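Local atomic coordinates of cell divisionFtsK/SpoIIIE (Thermomonospora curvata, PDB entry 4NH0), a protein that forms part of the type VII (ESX) secretion system, a weakly active multi-domain ATPase that may be the translocase exporting EsxA and EsxB. Residues R901-P913 / S1135-S1147. Sequence-based numbering, arbitrary orientation.
With ATP (adenosine-5'-triphosphate), chain F.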
loop_
_atom_site.group_PDB
_atom_site.type_symbol
_atom_site.label_atom_id
_atom_site.label_comp_id
_atom_site.label_asym_id
_atom_site.label_seq_id
_atom_site.Cartn_x
_atom_site.Cartn_y
_atom_site.Cartn_z
ATOM N N ARG A 901 4.971 18.608 -17.633
ATOM C CA ARG A 901 5.773 19.515 -18.441
ATOM C C ARG A 901 6.940 20.041 -17.620
ATOM O O ARG A 901 6.795 20.323 -16.431
ATOM C CB ARG A 901 4.915 20.664 -18.968
ATOM C CG ARG A 901 4.084 21.341 -17.899
ATOM C CD ARG A 901 2.868 22.030 -18.486
ATOM N NE ARG A 901 2.018 22.590 -17.442
ATOM C CZ ARG A 901 1.978 23.879 -17.128
ATOM N NH1 ARG A 901 2.733 24.746 -17.786
ATOM N NH2 ARG A 901 1.177 24.304 -16.160
ATOM N N MET A 902 8.100 20.165 -18.253
ATOM C CA MET A 902 9.313 20.540 -17.542
ATOM C C MET A 902 10.048 21.685 -18.223
ATOM O O MET A 902 9.648 22.143 -19.292
ATOM C CB MET A 902 10.242 19.333 -17.417
ATOM C CG MET A 902 9.610 18.131 -16.747
ATOM S SD MET A 902 10.793 16.797 -16.537
ATOM C CE MET A 902 12.181 17.709 -15.875
ATOM N N LEU A 903 11.125 22.143 -17.592
ATOM C CA LEU A 903 11.970 23.176 -18.171
ATOM C C LEU A 903 12.600 22.680 -19.463
ATOM O O LEU A 903 13.261 21.642 -19.478
ATOM C CB LEU A 903 13.055 23.606 -17.186
ATOM C CG LEU A 903 12.630 24.526 -16.042
ATOM C CD1 LEU A 903 13.821 24.868 -15.166
ATOM C CD2 LEU A 903 11.993 25.787 -16.592
ATOM N N PRO A 904 12.390 23.421 -20.558
ATOM C CA PRO A 904 12.920 23.055 -21.874
ATOM C C PRO A 904 14.441 23.049 -21.894
ATOM O O PRO A 904 15.061 23.848 -21.196
ATOM C CB PRO A 904 12.372 24.153 -22.793
ATOM C CG PRO A 904 11.223 24.748 -22.050
ATOM C CD PRO A 904 11.594 24.658 -20.610
ATOM N N ASN A 905 15.030 22.152 -22.678
ATOM C CA ASN A 905 16.469 22.170 -22.893
ATOM C C ASN A 905 16.852 23.427 -23.659
ATOM O O ASN A 905 17.919 24.001 -23.448
ATOM C CB ASN A 905 16.925 20.921 -23.647
ATOM C CG ASN A 905 16.864 19.672 -22.792
ATOM O OD1 ASN A 905 17.117 19.717 -21.588
ATOM N ND2 ASN A 905 16.528 18.546 -23.412
ATOM N N VAL A 906 15.962 23.847 -24.550
ATOM C CA VAL A 906 16.132 25.090 -25.287
ATOM C C VAL A 906 14.818 25.863 -25.324
ATOM O O VAL A 906 13.799 25.360 -25.793
ATOM C CB VAL A 906 16.637 24.836 -26.723
ATOM C CG1 VAL A 906 15.907 23.658 -27.354
ATOM C CG2 VAL A 906 16.493 26.091 -27.570
ATOM N N LEU A 907 14.843 27.085 -24.804
ATOM C CA LEU A 907 13.664 27.937 -24.798
ATOM C C LEU A 907 13.824 29.066 -25.804
ATOM O O LEU A 907 14.682 29.927 -25.639
ATOM C CB LEU A 907 13.416 28.504 -23.400
ATOM C CG LEU A 907 12.302 29.544 -23.279
ATOM C CD1 LEU A 907 10.964 28.932 -23.641
ATOM C CD2 LEU A 907 12.263 30.132 -21.881
ATOM N N PRO A 908 13.007 29.056 -26.865
ATOM C CA PRO A 908 13.064 30.124 -27.866
ATOM C C PRO A 908 12.630 31.466 -27.289
ATOM O O PRO A 908 11.683 31.517 -26.508
ATOM C CB PRO A 908 12.084 29.648 -28.942
ATOM C CG PRO A 908 11.986 28.173 -28.744
ATOM C CD PRO A 908 12.099 27.972 -27.268
ATOM N N ALA A 909 13.316 32.536 -27.674
ATOM C CA ALA A 909 12.996 33.870 -27.181
ATOM C C ALA A 909 11.641 34.343 -27.690
ATOM O O ALA A 909 11.054 35.277 -27.145
ATOM C CB ALA A 909 14.080 34.853 -27.584
ATOM N N ALA A 910 11.150 33.692 -28.739
ATOM C CA ALA A 910 9.879 34.057 -29.349
ATOM C C ALA A 910 8.698 33.683 -28.462
ATOM O O ALA A 910 7.633 34.289 -28.552
ATOM C CB ALA A 910 9.743 33.397 -30.708
ATOM N N GLN A 911 8.892 32.683 -27.607
ATOM C CA GLN A 911 7.839 32.247 -26.696
ATOM C C GLN A 911 7.693 33.216 -25.530
ATOM O O GLN A 911 6.704 33.180 -24.801
ATOM C CB GLN A 911 8.121 30.837 -26.179
ATOM C CG GLN A 911 8.094 29.767 -27.257
ATOM C CD GLN A 911 8.269 28.370 -26.698
ATOM O OE1 GLN A 911 8.258 28.169 -25.484
ATOM N NE2 GLN A 911 8.429 27.395 -27.584
ATOM N N LEU A 912 8.690 34.076 -25.356
ATOM C CA LEU A 912 8.630 35.112 -24.337
ATOM C C LEU A 912 7.695 36.225 -24.782
ATOM O O LEU A 912 7.620 36.529 -25.971
ATOM C CB LEU A 912 10.023 35.675 -24.052
ATOM C CG LEU A 912 11.027 34.736 -23.387
ATOM C CD1 LEU A 912 12.307 35.485 -23.074
ATOM C CD2 LEU A 912 10.437 34.132 -22.128
ATOM N N PRO A 913 6.971 36.828 -23.828
ATOM C CA PRO A 913 6.062 37.946 -24.096
ATOM C C PRO A 913 6.713 39.049 -24.923
ATOM O O PRO A 913 7.897 39.329 -24.757
ATOM C CB PRO A 913 5.715 38.447 -22.697
ATOM C CG PRO A 913 5.790 37.232 -21.855
ATOM C CD PRO A 913 6.921 36.413 -22.415
ATOM N N SER A 1135 10.997 37.532 -3.828
ATOM C CA SER A 1135 10.913 36.163 -4.353
ATOM C C SER A 1135 12.196 35.358 -4.115
ATOM O O SER A 1135 12.199 34.136 -4.264
ATOM C CB SER A 1135 10.570 36.166 -5.847
ATOM O OG SER A 1135 11.662 36.625 -6.627
ATOM N N GLY A 1136 13.273 36.040 -3.739
ATOM C CA GLY A 1136 14.520 35.389 -3.383
ATOM C C GLY A 1136 15.185 34.611 -4.500
ATOM O O GLY A 1136 15.307 35.090 -5.626
ATOM N N THR A 1137 15.623 33.401 -4.171
ATOM C CA THR A 1137 16.291 32.532 -5.127
ATOM C C THR A 1137 15.268 31.668 -5.850
ATOM O O THR A 1137 14.329 31.162 -5.238
ATOM C CB THR A 1137 17.335 31.639 -4.436
ATOM O OG1 THR A 1137 18.221 32.455 -3.662
ATOM C CG2 THR A 1137 18.142 30.858 -5.459
ATOM N N ARG A 1138 15.453 31.505 -7.154
ATOM C CA ARG A 1138 14.489 30.791 -7.976
ATOM C C ARG A 1138 15.168 30.185 -9.197
ATOM O O ARG A 1138 15.878 30.875 -9.925
ATOM C CB ARG A 1138 13.369 31.737 -8.402
ATOM C CG ARG A 1138 12.119 31.061 -8.923
ATOM C CD ARG A 1138 11.185 32.093 -9.525
ATOM N NE ARG A 1138 11.497 33.438 -9.051
ATOM C CZ ARG A 1138 11.014 34.551 -9.591
ATOM N NH1 ARG A 1138 10.193 34.484 -10.630
ATOM N NH2 ARG A 1138 11.353 35.732 -9.096
ATOM N N LEU A 1139 14.954 28.892 -9.416
ATOM C CA LEU A 1139 15.541 28.211 -10.562
ATOM C C LEU A 1139 14.769 28.533 -11.836
ATOM O O LEU A 1139 13.570 28.276 -11.926
ATOM C CB LEU A 1139 15.574 26.701 -10.334
ATOM C CG LEU A 1139 16.137 25.868 -11.486
ATOM C CD1 LEU A 1139 17.569 26.264 -11.783
ATOM C CD2 LEU A 1139 16.044 24.387 -11.173
ATOM N N ILE A 1140 15.461 29.104 -12.816
ATOM C CA ILE A 1140 14.832 29.477 -14.078
ATOM C C ILE A 1140 15.585 28.922 -15.280
ATOM O O ILE A 1140 16.682 28.385 -15.147
ATOM C CB ILE A 1140 14.736 31.007 -14.237
ATOM C CG1 ILE A 1140 16.109 31.599 -14.557
ATOM C CG2 ILE A 1140 14.137 31.644 -12.996
ATOM C CD1 ILE A 1140 16.062 33.044 -14.991
ATOM N N GLN A 1141 14.980 29.058 -16.454
ATOM C CA GLN A 1141 15.621 28.693 -17.711
ATOM C C GLN A 1141 15.605 29.885 -18.658
ATOM O O GLN A 1141 14.541 30.373 -19.026
ATOM C CB GLN A 1141 14.919 27.497 -18.352
ATOM C CG GLN A 1141 15.366 27.206 -19.773
ATOM C CD GLN A 1141 16.699 26.495 -19.835
ATOM O OE1 GLN A 1141 17.086 25.797 -18.901
ATOM N NE2 GLN A 1141 17.410 26.669 -20.942
ATOM N N THR A 1142 16.784 30.359 -19.042
ATOM C CA THR A 1142 16.880 31.521 -19.916
ATOM C C THR A 1142 16.570 31.151 -21.361
ATOM O O THR A 1142 16.668 29.988 -21.750
ATOM C CB THR A 1142 18.271 32.171 -19.844
ATOM O OG1 THR A 1142 19.275 31.196 -20.147
ATOM C CG2 THR A 1142 18.520 32.725 -18.457
ATOM N N ALA A 1143 16.195 32.151 -22.152
ATOM C CA ALA A 1143 15.770 31.922 -23.525
ATOM C C ALA A 1143 16.930 31.989 -24.511
ATOM O O ALA A 1143 17.889 32.728 -24.306
ATOM C CB ALA A 1143 14.698 32.920 -23.913
ATOM N N TYR A 1144 16.826 31.215 -25.586
ATOM C CA TYR A 1144 17.862 31.170 -26.610
ATOM C C TYR A 1144 17.533 32.095 -27.776
ATOM O O TYR A 1144 16.428 32.061 -28.314
ATOM C CB TYR A 1144 18.052 29.738 -27.111
ATOM C CG TYR A 1144 19.044 29.605 -28.243
ATOM C CD1 TYR A 1144 20.403 29.778 -28.023
ATOM C CD2 TYR A 1144 18.624 29.297 -29.529
ATOM C CE1 TYR A 1144 21.315 29.656 -29.053
ATOM C CE2 TYR A 1144 19.530 29.172 -30.565
ATOM C CZ TYR A 1144 20.873 29.352 -30.321
ATOM O OH TYR A 1144 21.779 29.230 -31.348
ATOM N N ARG A 1145 18.500 32.921 -28.158
ATOM C CA ARG A 1145 18.312 33.876 -29.243
ATOM C C ARG A 1145 19.263 33.587 -30.399
ATOM O O ARG A 1145 20.474 33.764 -30.271
ATOM C CB ARG A 1145 18.520 35.303 -28.734
ATOM C CG ARG A 1145 18.426 36.370 -29.807
ATOM C CD ARG A 1145 18.670 37.751 -29.223
ATOM N NE ARG A 1145 18.560 38.803 -30.226
ATOM C CZ ARG A 1145 19.555 39.184 -31.020
ATOM N NH1 ARG A 1145 20.737 38.592 -30.934
ATOM N NH2 ARG A 1145 19.366 40.153 -31.904
ATOM N N GLU A 1146 18.713 33.145 -31.525
ATOM C CA GLU A 1146 19.530 32.808 -32.686
ATOM C C GLU A 1146 20.188 34.040 -33.293
ATOM O O GLU A 1146 19.706 35.160 -33.122
ATOM C CB GLU A 1146 18.691 32.093 -33.748
ATOM C CG GLU A 1146 18.932 30.591 -33.838
ATOM C CD GLU A 1146 20.282 30.228 -34.445
ATOM O OE1 GLU A 1146 21.083 31.138 -34.746
ATOM O OE2 GLU A 1146 20.540 29.019 -34.623
ATOM N N SER A 1147 21.289 33.810 -34.003
ATOM C CA SER A 1147 22.069 34.871 -34.634
ATOM C C SER A 1147 22.504 35.925 -33.620
ATOM O O SER A 1147 23.134 35.604 -32.613
ATOM C CB SER A 1147 21.275 35.526 -35.768
ATOM O OG SER A 1147 21.023 34.601 -36.813
HETATM P PG ATP F . 32.011 31.468 -23.617
HETATM O O1G ATP F . 31.858 31.537 -25.116
HETATM O O2G ATP F . 32.982 30.421 -23.131
HETATM O O3G ATP F . 32.161 32.816 -22.957
HETATM P PB ATP F . 29.245 31.775 -23.435
HETATM O O1B ATP F . 29.570 32.878 -24.410
HETATM O O2B ATP F . 28.580 32.107 -22.128
HETATM O O3B ATP F . 30.580 30.945 -23.102
HETATM P PA ATP F . 27.277 31.187 -25.299
HETATM O O1A ATP F . 26.222 32.041 -24.643
HETATM O O2A ATP F . 28.076 31.752 -26.446
HETATM O O3A ATP F . 28.299 30.700 -24.160
HETATM O "O5'" ATP F . 26.596 29.810 -25.765
HETATM C "C5'" ATP F . 27.385 28.644 -25.980
HETATM C "C4'" ATP F . 26.450 27.516 -26.389
HETATM O "O4'" ATP F . 25.400 27.411 -25.429
HETATM C "C3'" ATP F . 25.810 27.799 -27.737
HETATM O "O3'" ATP F . 26.229 26.817 -28.688
HETATM C "C2'" ATP F . 24.315 27.705 -27.522
HETATM O "O2'" ATP F . 23.766 26.696 -28.374
HETATM C "C1'" ATP F . 24.125 27.315 -26.066
HETATM N N9 ATP F . 23.169 28.242 -25.410
HETATM C C8 ATP F . 23.402 29.538 -25.132
HETATM N N7 ATP F . 22.330 30.110 -24.529
HETATM C C5 ATP F . 21.380 29.167 -24.413
HETATM C C6 ATP F . 20.005 29.100 -23.870
HETATM N N6 ATP F . 19.417 30.187 -23.318
HETATM N N1 ATP F . 19.355 27.919 -23.946
HETATM C C2 ATP F . 19.929 26.833 -24.493
HETATM N N3 ATP F . 21.172 26.822 -25.004
HETATM C C4 ATP F . 21.937 27.939 -24.997
#
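Leu907 and Tyr1144 join segment 901-913 to the last strand of the third FtsK domain, a P-loop ATPase fold, as a short parallel beta pairing beside the adenine of bound ATP. Tyr1144 N gives its hydrogen to Leu907 O, with an N-H...O angle of 169°, and Ala909 N reaches Tyr1144 O at 3.2 Å in a more bent bond. Pro908, which has no N-H to offer, lies between Leu907 and Ala909, whose backbones satisfy the N and O of Tyr1144. Against the pairing, the methyl of Ala1143 is small enough to let Leu907 CG, Ala909 CB and Leu912 CD1 close in, the last at 3.6 Å, while Leu960 of helix 954-968 touches both alanines. Leu903 points a branched apolar side chain at strand 1136-1144, its CD2 lying 3.8 Å from Gln1141 CB and its CD1 near Leu1139. Gln1141 has CG anti to its backbone N (chi1 170°) and bends at chi2, laying its amide beside the Pro904 carbonyl, with CD 3.4 Å from Pro904 O; OE1 accepts a hydrogen bond from Arg1127 NE. NE2 is also bonded outside the two segments, its approaches to Pro904 O and Asn905 O being too long to count. A leucine in place of Gln1141 would probably leave Arg1127 NE without this acceptor and the Pro904 carbonyl without the amide beside it. Strand 1136-1144 also holds the adenine: ATP N6 donates to Thr1142 O at 168°, a main-chain bond, while the hydroxyl that suits threonine here bonds Gly1126 O. Asn956 ND2 holds Ala1143 O, and Asn956 OD1 accepts from Arg1145 N, tying the strand's end to the helix after the P-loop. The Tyr1144 ring lies obliquely against the nucleotide, CD1 3.8 Å from ATP C5 and CE1 3.9 Å from ATP C2'.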